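Local coordinates for protein superoxide dismutase [Fe] (Sulfolobus acidocaldarius, PDB 1B06) that converts superoxide radicals into hydrogen peroxide and oxygen at a single iron ion held in each subunit, at residues D31-Y34 and N35-K39; G58-Q62 and G63-L67; G114-D117 and R118-V122; D199-K202 and R203-K206. One frame throughout, in Å; residues are numbered along the deposited sequence.

Contact 1 of 4, residues D31-Y34 and N35-K39. With FE (Fe (III) ion), chain G.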
loop_
_atom_site.group_PDB
_atom_site.type_symbol
_atom_site.label_atom_id
_atom_site.label_comp_id
_atom_site.label_asym_id
_atom_site.label_seq_id
_atom_site.Cartn_x
_atom_site.Cartn_y
_atom_site.Cartn_z
ATOM N N ASP A 31 8.821 -21.739 -18.056
ATOM C CA ASP A 31 7.710 -21.969 -18.968
ATOM C C ASP A 31 6.421 -21.264 -18.532
ATOM O O ASP A 31 5.880 -20.438 -19.269
ATOM C CB ASP A 31 7.460 -23.470 -19.097
ATOM C CG ASP A 31 6.413 -23.800 -20.144
ATOM O OD1 ASP A 31 6.450 -23.201 -21.240
ATOM O OD2 ASP A 31 5.551 -24.660 -19.864
ATOM N N VAL A 32 5.931 -21.593 -17.338
ATOM C CA VAL A 32 4.702 -20.989 -16.819
ATOM C C VAL A 32 4.880 -19.523 -16.394
ATOM O O VAL A 32 3.937 -18.733 -16.443
ATOM C CB VAL A 32 4.148 -21.800 -15.626
ATOM C CG1 VAL A 32 5.112 -21.727 -14.455
ATOM C CG2 VAL A 32 2.785 -21.274 -15.229
ATOM N N HIS A 33 6.091 -19.165 -15.977
ATOM C CA HIS A 33 6.393 -17.795 -15.565
ATOM C C HIS A 33 6.268 -16.872 -16.772
ATOM O O HIS A 33 5.743 -15.761 -16.679
ATOM C CB HIS A 33 7.821 -17.722 -15.020
ATOM C CG HIS A 33 8.104 -16.497 -14.206
ATOM N ND1 HIS A 33 9.270 -16.339 -13.486
ATOM C CD2 HIS A 33 7.370 -15.380 -13.984
ATOM C CE1 HIS A 33 9.239 -15.180 -12.853
ATOM N NE2 HIS A 33 8.098 -14.579 -13.139
ATOM N N TYR A 34 6.758 -17.354 -17.909
ATOM C CA TYR A 34 6.740 -16.599 -19.152
ATOM C C TYR A 34 5.420 -16.739 -19.914
ATOM O O TYR A 34 4.754 -15.745 -20.190
ATOM C CB TYR A 34 7.914 -17.042 -20.036
ATOM C CG TYR A 34 7.890 -16.465 -21.431
ATOM C CD1 TYR A 34 8.143 -15.115 -21.649
ATOM C CD2 TYR A 34 7.581 -17.264 -22.529
ATOM C CE1 TYR A 34 8.084 -14.569 -22.924
ATOM C CE2 TYR A 34 7.519 -16.731 -23.812
ATOM C CZ TYR A 34 7.768 -15.382 -24.002
ATOM O OH TYR A 34 7.675 -14.837 -25.261
ATOM N N ASN A 35 5.039 -17.968 -20.245
ATOM C CA ASN A 35 3.806 -18.202 -20.990
ATOM C C ASN A 35 2.538 -18.027 -20.169
ATOM O O ASN A 35 1.460 -17.811 -20.721
ATOM C CB ASN A 35 3.816 -19.602 -21.599
ATOM C CG ASN A 35 4.828 -19.739 -22.704
ATOM O OD1 ASN A 35 4.785 -19.006 -23.697
ATOM N ND2 ASN A 35 5.758 -20.675 -22.541
ATOM N N GLY A 36 2.662 -18.122 -18.853
ATOM C CA GLY A 36 1.495 -17.972 -18.007
ATOM C C GLY A 36 1.347 -16.584 -17.421
ATOM O O GLY A 36 0.475 -15.817 -17.829
ATOM N N HIS A 37 2.217 -16.256 -16.471
ATOM C CA HIS A 37 2.174 -14.966 -15.796
ATOM C C HIS A 37 2.423 -13.740 -16.679
ATOM O O HIS A 37 1.568 -12.859 -16.771
ATOM C CB HIS A 37 3.151 -14.975 -14.610
ATOM C CG HIS A 37 2.849 -16.034 -13.596
ATOM N ND1 HIS A 37 1.903 -15.870 -12.606
ATOM C CD2 HIS A 37 3.349 -17.283 -13.431
ATOM C CE1 HIS A 37 1.832 -16.969 -11.877
ATOM N NE2 HIS A 37 2.700 -17.843 -12.356
ATOM N N HIS A 38 3.582 -13.670 -17.327
ATOM C CA HIS A 38 3.881 -12.511 -18.159
ATOM C C HIS A 38 2.814 -12.271 -19.225
ATOM O O HIS A 38 2.324 -11.155 -19.381
ATOM C CB HIS A 38 5.255 -12.662 -18.813
ATOM C CG HIS A 38 5.788 -11.391 -19.400
ATOM N ND1 HIS A 38 7.077 -11.273 -19.872
ATOM C CD2 HIS A 38 5.198 -10.193 -19.621
ATOM C CE1 HIS A 38 7.257 -10.059 -20.361
ATOM N NE2 HIS A 38 6.131 -9.382 -20.220
ATOM N N LYS A 39 2.451 -13.316 -19.958
ATOM C CA LYS A 39 1.435 -13.180 -20.994
ATOM C C LYS A 39 0.149 -12.622 -20.395
ATOM O O LYS A 39 -0.534 -11.808 -21.003
ATOM C CB LYS A 39 1.148 -14.541 -21.627
ATOM C CG LYS A 39 0.013 -14.529 -22.633
ATOM C CD LYS A 39 0.500 -14.951 -24.013
ATOM C CE LYS A 39 0.055 -16.376 -24.375
ATOM N NZ LYS A 39 -0.442 -17.163 -23.203
HETATM FE FE FE G . 7.212 -12.970 -11.879
HETATM O O HOH W 1 6.481 -11.380 -10.758
#
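N35 lays its amide beside the ring of Y34, with OD1 3.5 Å from CD2 of Y34 and the two planes 68° apart. Its ND2 turns the other way and gives a hydrogen bond to OD1 of D31 at 2.9 Å. That oxygen is met from above its carboxylate plane, yet it lies close to the plane of the N35 amide. A second, weak bond from ND2 reaches the carbonyl O of D31, so an asparagine, short and with two N-H groups, suits the place. Here the helix widens into a pi-type turn: N of H37 bonds to O of V32 at 3.0 Å, and N of H38 to O of H33 at 3.1 Å. With CG anti to the backbone N (chi1 -163°), the H33 ring leaves the helix so that NE2 meets the iron at 2.2 Å; H84, D170, H174 and a water complete the site. NE2 of H37 is hydrogen-bonded to OH of Y177 of the second subunit. Helix 27-57 thus faces helix 67-89 through H38, bonded to H81 and W88, and the N-terminal loop through Y34, bonded to P12; it is tied to the end of strand 165-170 through the iron that H33 and D170 both bind.

Contact 2 of 4, residues G58-Q62 and G63-L67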
loop_
_atom_site.group_PDB
_atom_site.type_symbol
_atom_site.label_atom_id
_atom_site.label_comp_id
_atom_site.label_asym_id
_atom_site.label_seq_id
_atom_site.Cartn_x
_atom_site.Cartn_y
_atom_site.Cartn_z
ATOM N N GLY A 58 -16.488 7.893 -24.961
ATOM C CA GLY A 58 -17.844 8.158 -24.518
ATOM C C GLY A 58 -18.741 6.949 -24.718
ATOM O O GLY A 58 -19.938 6.995 -24.419
ATOM N N ASP A 59 -18.165 5.862 -25.224
ATOM C CA ASP A 59 -18.924 4.640 -25.458
ATOM C C ASP A 59 -19.272 3.969 -24.135
ATOM O O ASP A 59 -20.253 3.229 -24.035
ATOM C CB ASP A 59 -18.121 3.690 -26.340
ATOM C CG ASP A 59 -17.804 4.290 -27.694
ATOM O OD1 ASP A 59 -18.440 5.299 -28.065
ATOM O OD2 ASP A 59 -16.918 3.753 -28.389
ATOM N N LEU A 60 -18.452 4.234 -23.122
ATOM C CA LEU A 60 -18.666 3.703 -21.782
ATOM C C LEU A 60 -19.060 4.918 -20.946
ATOM O O LEU A 60 -18.202 5.682 -20.495
ATOM C CB LEU A 60 -17.376 3.075 -21.244
ATOM C CG LEU A 60 -17.467 2.182 -20.001
ATOM C CD1 LEU A 60 -18.395 1.004 -20.272
ATOM C CD2 LEU A 60 -16.070 1.690 -19.622
ATOM N N PRO A 61 -20.372 5.126 -20.754
ATOM C CA PRO A 61 -20.903 6.254 -19.980
ATOM C C PRO A 61 -20.715 6.164 -18.468
ATOM O O PRO A 61 -20.552 5.077 -17.911
ATOM C CB PRO A 61 -22.378 6.283 -20.367
ATOM C CG PRO A 61 -22.696 4.868 -20.694
ATOM C CD PRO A 61 -21.447 4.275 -21.295
ATOM N N GLN A 62 -20.742 7.321 -17.812
ATOM C CA GLN A 62 -20.591 7.384 -16.367
ATOM C C GLN A 62 -21.631 6.478 -15.744
ATOM O O GLN A 62 -22.778 6.447 -16.183
ATOM C CB GLN A 62 -20.800 8.812 -15.871
ATOM C CG GLN A 62 -19.662 9.753 -16.213
ATOM C CD GLN A 62 -19.182 10.538 -15.009
ATOM O OE1 GLN A 62 -19.054 9.997 -13.907
ATOM N NE2 GLN A 62 -18.911 11.823 -15.213
ATOM N N GLY A 63 -21.227 5.740 -14.719
ATOM C CA GLY A 63 -22.144 4.834 -14.064
ATOM C C GLY A 63 -21.949 3.418 -14.559
ATOM O O GLY A 63 -22.536 2.487 -14.020
ATOM N N GLN A 64 -21.122 3.247 -15.585
ATOM C CA GLN A 64 -20.870 1.918 -16.124
ATOM C C GLN A 64 -19.414 1.523 -15.947
ATOM O O GLN A 64 -18.911 0.623 -16.619
ATOM C CB GLN A 64 -21.282 1.864 -17.598
ATOM C CG GLN A 64 -22.787 2.035 -17.787
ATOM C CD GLN A 64 -23.285 1.640 -19.168
ATOM O OE1 GLN A 64 -24.400 1.995 -19.554
ATOM N NE2 GLN A 64 -22.471 0.907 -19.915
ATOM N N TYR A 65 -18.742 2.204 -15.025
ATOM C CA TYR A 65 -17.348 1.920 -14.721
ATOM C C TYR A 65 -16.960 2.528 -13.380
ATOM O O TYR A 65 -17.654 3.395 -12.864
ATOM C CB TYR A 65 -16.433 2.472 -15.817
ATOM C CG TYR A 65 -16.464 3.977 -15.955
ATOM C CD1 TYR A 65 -15.704 4.794 -15.115
ATOM C CD2 TYR A 65 -17.242 4.587 -16.933
ATOM C CE1 TYR A 65 -15.719 6.179 -15.249
ATOM C CE2 TYR A 65 -17.265 5.971 -17.075
ATOM C CZ TYR A 65 -16.502 6.760 -16.232
ATOM O OH TYR A 65 -16.519 8.125 -16.377
ATOM N N ASP A 66 -15.855 2.048 -12.818
ATOM C CA ASP A 66 -15.334 2.554 -11.554
ATOM C C ASP A 66 -13.863 2.847 -11.828
ATOM O O ASP A 66 -13.005 1.970 -11.727
ATOM C CB ASP A 66 -15.502 1.505 -10.463
ATOM C CG ASP A 66 -16.950 1.143 -10.240
ATOM O OD1 ASP A 66 -17.614 1.827 -9.433
ATOM O OD2 ASP A 66 -17.431 0.178 -10.876
ATOM N N LEU A 67 -13.600 4.096 -12.204
ATOM C CA LEU A 67 -12.270 4.572 -12.564
ATOM C C LEU A 67 -11.086 4.030 -11.776
ATOM O O LEU A 67 -10.092 3.611 -12.370
ATOM C CB LEU A 67 -12.240 6.102 -12.524
ATOM C CG LEU A 67 -11.169 6.766 -13.395
ATOM C CD1 LEU A 67 -11.137 6.120 -14.780
ATOM C CD2 LEU A 67 -11.459 8.248 -13.498
#
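L60 and Y65 make the close-packed side: CD2 of L60 lies 3.9 Å from CB of Y65, while CD1 of L60 reaches the backbone O of Q64 at 3.7 Å. Y65 holds its CG between the backbone N and the carbonyl carbon (chi1 64°), which turns the ring back over the chain, and its CE2 comes within 3.5 Å of the carbonyl O of P61. That same oxygen accepts a hydrogen bond from N of Q64 at 3.0 Å. A branched leucine and a broad tyrosine ring suit this inner side, to which R51 and L55 of helix 27-57 add. The P61 and Q62 side is more open to solvent, both residues being exposed. Q64 runs extended beyond CG to carry its amide across the P61 ring, OE1 standing 3.5 Å from CG of P61. CG of Q62 comes 3.5 Å from OH of Y65, which is hydrogen-bonded to E125 of the fourth subunit. D66 forms a salt bridge with R51 of the third subunit. P61 to Q64 form a type II beta turn, G63 at its third position taking the positive phi typical of glycine there, in the loop joining the two long helices of the alpha-hairpin domain.

Contact 3 of 4, residues G114-D117 and R118-V122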
loop_
_atom_site.group_PDB
_atom_site.type_symbol
_atom_site.label_atom_id
_atom_site.label_comp_id
_atom_site.label_asym_id
_atom_site.label_seq_id
_atom_site.Cartn_x
_atom_site.Cartn_y
_atom_site.Cartn_z
ATOM N N GLY A 114 32.344 -0.208 -1.867
ATOM C CA GLY A 114 33.665 -0.683 -1.500
ATOM C C GLY A 114 34.149 -1.830 -2.359
ATOM O O GLY A 114 35.318 -1.883 -2.732
ATOM N N SER A 115 33.249 -2.754 -2.675
ATOM C CA SER A 115 33.604 -3.898 -3.503
ATOM C C SER A 115 32.357 -4.648 -3.942
ATOM O O SER A 115 31.275 -4.434 -3.400
ATOM C CB SER A 115 34.522 -4.848 -2.727
ATOM O OG SER A 115 33.821 -5.495 -1.679
ATOM N N PHE A 116 32.512 -5.531 -4.923
ATOM C CA PHE A 116 31.390 -6.319 -5.422
ATOM C C PHE A 116 30.861 -7.273 -4.344
ATOM O O PHE A 116 29.668 -7.561 -4.288
ATOM C CB PHE A 116 31.823 -7.113 -6.658
ATOM C CG PHE A 116 30.749 -7.995 -7.215
ATOM C CD1 PHE A 116 29.528 -7.460 -7.611
ATOM C CD2 PHE A 116 30.952 -9.366 -7.339
ATOM C CE1 PHE A 116 28.524 -8.275 -8.121
ATOM C CE2 PHE A 116 29.954 -10.190 -7.849
ATOM C CZ PHE A 116 28.737 -9.642 -8.241
ATOM N N ASP A 117 31.753 -7.759 -3.488
ATOM C CA ASP A 117 31.358 -8.671 -2.422
ATOM C C ASP A 117 30.454 -8.000 -1.391
ATOM O O ASP A 117 29.491 -8.605 -0.933
ATOM C CB ASP A 117 32.594 -9.251 -1.735
ATOM C CG ASP A 117 33.286 -10.305 -2.584
ATOM O OD1 ASP A 117 32.622 -11.288 -2.980
ATOM O OD2 ASP A 117 34.494 -10.154 -2.861
ATOM N N ARG A 118 30.760 -6.759 -1.021
ATOM C CA ARG A 118 29.928 -6.047 -0.057
ATOM C C ARG A 118 28.589 -5.750 -0.710
ATOM O O ARG A 118 27.543 -5.975 -0.113
ATOM C CB ARG A 118 30.577 -4.730 0.375
ATOM C CG ARG A 118 30.760 -4.593 1.881
ATOM C CD ARG A 118 29.512 -4.084 2.586
ATOM N NE ARG A 118 28.839 -5.147 3.328
ATOM C CZ ARG A 118 28.022 -4.959 4.363
ATOM N NH1 ARG A 118 27.755 -3.739 4.810
ATOM N NH2 ARG A 118 27.446 -6.000 4.939
ATOM N N PHE A 119 28.629 -5.246 -1.940
ATOM C CA PHE A 119 27.400 -4.938 -2.661
ATOM C C PHE A 119 26.492 -6.161 -2.665
ATOM O O PHE A 119 25.298 -6.062 -2.367
ATOM C CB PHE A 119 27.698 -4.527 -4.105
ATOM C CG PHE A 119 26.472 -4.466 -4.974
ATOM C CD1 PHE A 119 25.600 -3.385 -4.894
ATOM C CD2 PHE A 119 26.164 -5.511 -5.838
ATOM C CE1 PHE A 119 24.436 -3.347 -5.657
ATOM C CE2 PHE A 119 24.998 -5.482 -6.607
ATOM C CZ PHE A 119 24.135 -4.398 -6.514
ATOM N N LYS A 120 27.067 -7.312 -3.004
ATOM C CA LYS A 120 26.328 -8.568 -3.048
ATOM C C LYS A 120 25.686 -8.862 -1.696
ATOM O O LYS A 120 24.543 -9.314 -1.620
ATOM C CB LYS A 120 27.270 -9.704 -3.421
ATOM C CG LYS A 120 26.633 -10.796 -4.227
ATOM C CD LYS A 120 27.576 -11.265 -5.311
ATOM C CE LYS A 120 27.744 -12.762 -5.262
ATOM N NZ LYS A 120 29.172 -13.149 -5.336
ATOM N N GLN A 121 26.430 -8.603 -0.627
ATOM C CA GLN A 121 25.937 -8.829 0.724
ATOM C C GLN A 121 24.771 -7.906 1.049
ATOM O O GLN A 121 23.749 -8.348 1.574
ATOM C CB GLN A 121 27.050 -8.583 1.745
ATOM C CG GLN A 121 27.981 -9.755 1.948
ATOM C CD GLN A 121 29.264 -9.355 2.651
ATOM O OE1 GLN A 121 29.288 -8.407 3.434
ATOM N NE2 GLN A 121 30.342 -10.080 2.372
ATOM N N VAL A 122 24.933 -6.620 0.746
ATOM C CA VAL A 122 23.898 -5.632 1.026
ATOM C C VAL A 122 22.663 -5.839 0.155
ATOM O O VAL A 122 21.531 -5.728 0.639
ATOM C CB VAL A 122 24.421 -4.199 0.824
ATOM C CG1 VAL A 122 23.327 -3.195 1.162
ATOM C CG2 VAL A 122 25.632 -3.965 1.708
#
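S115 accepts twice from the first turn of helix 116-129: its carbonyl O takes a nearly straight bond from N of F119 at 3.1 Å (171° at the hydrogen), and its OG a weak one from N of R118 at 3.4 Å. With chi1 at 70° the hydroxyl leans over the helix end, where a small side chain bearing an acceptor can cap an amide. N of K120 bonds to O of F116 at 2.9 Å and N of Q121 to O of D117 at 3.1 Å. NE of R118 reaches forward to OE1 of Q121 at 3.3 Å; the oxygen lies in the guanidinium plane, though the donor stands above the amide plane. NH1 of R118 bonds to the carbonyl O of I56 in the fourth subunit, a use for a long side chain with several N-H donors. Farther out, the F116 ring swings back to meet K120 obliquely: CD of K120 lies 3.5 Å from CZ of F116, while CD1 of F116 and CD2 of F119 stand 4.3 Å apart. F119 meets Y113 edge to face. The arrangement is a glycine helix end, G114 with positive phi, followed at once by a serine N-cap, where helix 103-113 gives way to helix 116-129.

Contact 4 of 4, residues D199-K202 and R203-K206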
loop_
_atom_site.group_PDB
_atom_site.type_symbol
_atom_site.label_atom_id
_atom_site.label_comp_id
_atom_site.label_asym_id
_atom_site.label_seq_id
_atom_site.Cartn_x
_atom_site.Cartn_y
_atom_site.Cartn_z
ATOM N N ASP A 199 24.004 -6.869 -19.903
ATOM C CA ASP A 199 22.738 -6.167 -20.025
ATOM C C ASP A 199 22.705 -5.015 -19.015
ATOM O O ASP A 199 22.326 -3.898 -19.355
ATOM C CB ASP A 199 21.574 -7.127 -19.751
ATOM C CG ASP A 199 20.225 -6.420 -19.708
ATOM O OD1 ASP A 199 19.709 -6.060 -20.786
ATOM O OD2 ASP A 199 19.677 -6.228 -18.599
ATOM N N ALA A 200 23.111 -5.288 -17.777
ATOM C CA ALA A 200 23.114 -4.267 -16.734
ATOM C C ALA A 200 24.015 -3.092 -17.113
ATOM O O ALA A 200 23.626 -1.935 -16.965
ATOM C CB ALA A 200 23.562 -4.870 -15.407
ATOM N N GLU A 201 25.215 -3.387 -17.607
ATOM C CA GLU A 201 26.145 -2.331 -17.993
ATOM C C GLU A 201 25.582 -1.510 -19.147
ATOM O O GLU A 201 25.774 -0.295 -19.209
ATOM C CB GLU A 201 27.497 -2.921 -18.397
ATOM C CG GLU A 201 28.445 -1.910 -19.045
ATOM C CD GLU A 201 29.032 -0.916 -18.050
ATOM O OE1 GLU A 201 28.652 -0.953 -16.865
ATOM O OE2 GLU A 201 29.880 -0.094 -18.453
ATOM N N LYS A 202 24.886 -2.178 -20.061
ATOM C CA LYS A 202 24.285 -1.506 -21.209
ATOM C C LYS A 202 23.226 -0.507 -20.761
ATOM O O LYS A 202 23.128 0.592 -21.299
ATOM C CB LYS A 202 23.639 -2.526 -22.143
ATOM C CG LYS A 202 24.359 -2.701 -23.466
ATOM C CD LYS A 202 24.042 -4.051 -24.090
ATOM C CE LYS A 202 25.250 -4.624 -24.820
ATOM N NZ LYS A 202 25.308 -6.110 -24.716
ATOM N N ARG A 203 22.428 -0.900 -19.776
ATOM C CA ARG A 203 21.379 -0.034 -19.261
ATOM C C ARG A 203 21.988 1.204 -18.614
ATOM O O ARG A 203 21.513 2.317 -18.825
ATOM C CB ARG A 203 20.517 -0.804 -18.255
ATOM C CG ARG A 203 19.908 -2.065 -18.847
ATOM C CD ARG A 203 18.793 -2.642 -17.997
ATOM N NE ARG A 203 17.518 -2.569 -18.702
ATOM C CZ ARG A 203 16.959 -3.583 -19.353
ATOM N NH1 ARG A 203 17.556 -4.764 -19.394
ATOM N NH2 ARG A 203 15.803 -3.412 -19.972
ATOM N N LEU A 204 23.054 1.013 -17.841
ATOM C CA LEU A 204 23.719 2.132 -17.175
ATOM C C LEU A 204 24.319 3.112 -18.178
ATOM O O LEU A 204 24.148 4.324 -18.046
ATOM C CB LEU A 204 24.825 1.627 -16.243
ATOM C CG LEU A 204 25.611 2.714 -15.499
ATOM C CD1 LEU A 204 24.710 3.411 -14.491
ATOM C CD2 LEU A 204 26.803 2.091 -14.806
ATOM N N GLN A 205 25.020 2.581 -19.178
ATOM C CA GLN A 205 25.652 3.411 -20.202
ATOM C C GLN A 205 24.652 4.332 -20.889
ATOM O O GLN A 205 25.011 5.411 -21.358
ATOM C CB GLN A 205 26.346 2.532 -21.250
ATOM C CG GLN A 205 27.690 1.961 -20.798
ATOM C CD GLN A 205 28.730 3.037 -20.515
ATOM O OE1 GLN A 205 28.683 4.126 -21.080
ATOM N NE2 GLN A 205 29.676 2.732 -19.634
ATOM N N LYS A 206 23.397 3.901 -20.936
ATOM C CA LYS A 206 22.328 4.672 -21.559
ATOM C C LYS A 206 22.035 5.988 -20.835
ATOM O O LYS A 206 21.536 6.934 -21.443
ATOM C CB LYS A 206 21.049 3.837 -21.601
ATOM C CG LYS A 206 20.507 3.591 -22.990
ATOM C CD LYS A 206 19.415 2.531 -22.964
ATOM C CE LYS A 206 20.005 1.120 -23.011
ATOM N NZ LYS A 206 18.965 0.044 -22.947
#
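Helix 197-205, the last helix of the chain, carries this contact between successive turns, and a salt bridge marks one side of it. NH1 of R203 reaches back four residues to OD2 of D199 at 2.7 Å. The carboxylate oxygen uses its syn lone pair, and it lies at the edge of the guanidinium, in its plane, although the two flat groups are turned 66° against each other. R203 sets CG anti to the carbonyl carbon (chi1 -57°), which runs the chain along the helix toward its start; CG passes 3.1 Å from the carbonyl O of D199. Farther round the helix E201 and Q205 form a second pair with the same spacing. NE2 of Q205 donates to OE2 of E201 at 3.1 Å in an almost straight bond (173°), meeting the oxygen from above the carboxylate plane. Both oxygens of E201 also accept from backbone amides at the start of helix 103-113, OE1 from L105 and OE2 from A104. The main chain adds the bonds N of L204 to O of A200 at 3.1 Å and N of Q205 to O of E201 at 3.0 Å. A200 and L204, small and branched apolar residues, pack on I166 of strand 165-170. The chemistry implies that E201, gripped by three N-H groups near a helix N-terminus, would probably remain ionised, and that its carboxylate ties two helices together.

All four are local contacts, yet their settings differ: contacts 1, 2 and 4 are partly buried, and contact 3 lies at the surface. Contact 1 is the one that supplies an iron ligand; its polar ends are shared among the metal, neighbouring helices and the second subunit. Contact 2, about 31 Å from it between centres, belongs to the same alpha-hairpin domain but has no regular structure and faces two other subunits. Contact 3 relies on a cap and an arginine that reaches the fourth subunit, which contact 2 also touches. Contact 4, centred about 19 Å from contact 3, meets no other chain: its salt bridge lies within the helix, and its glutamate also takes backbone N-H groups of helix 103-113, whose far end contact 3 follows.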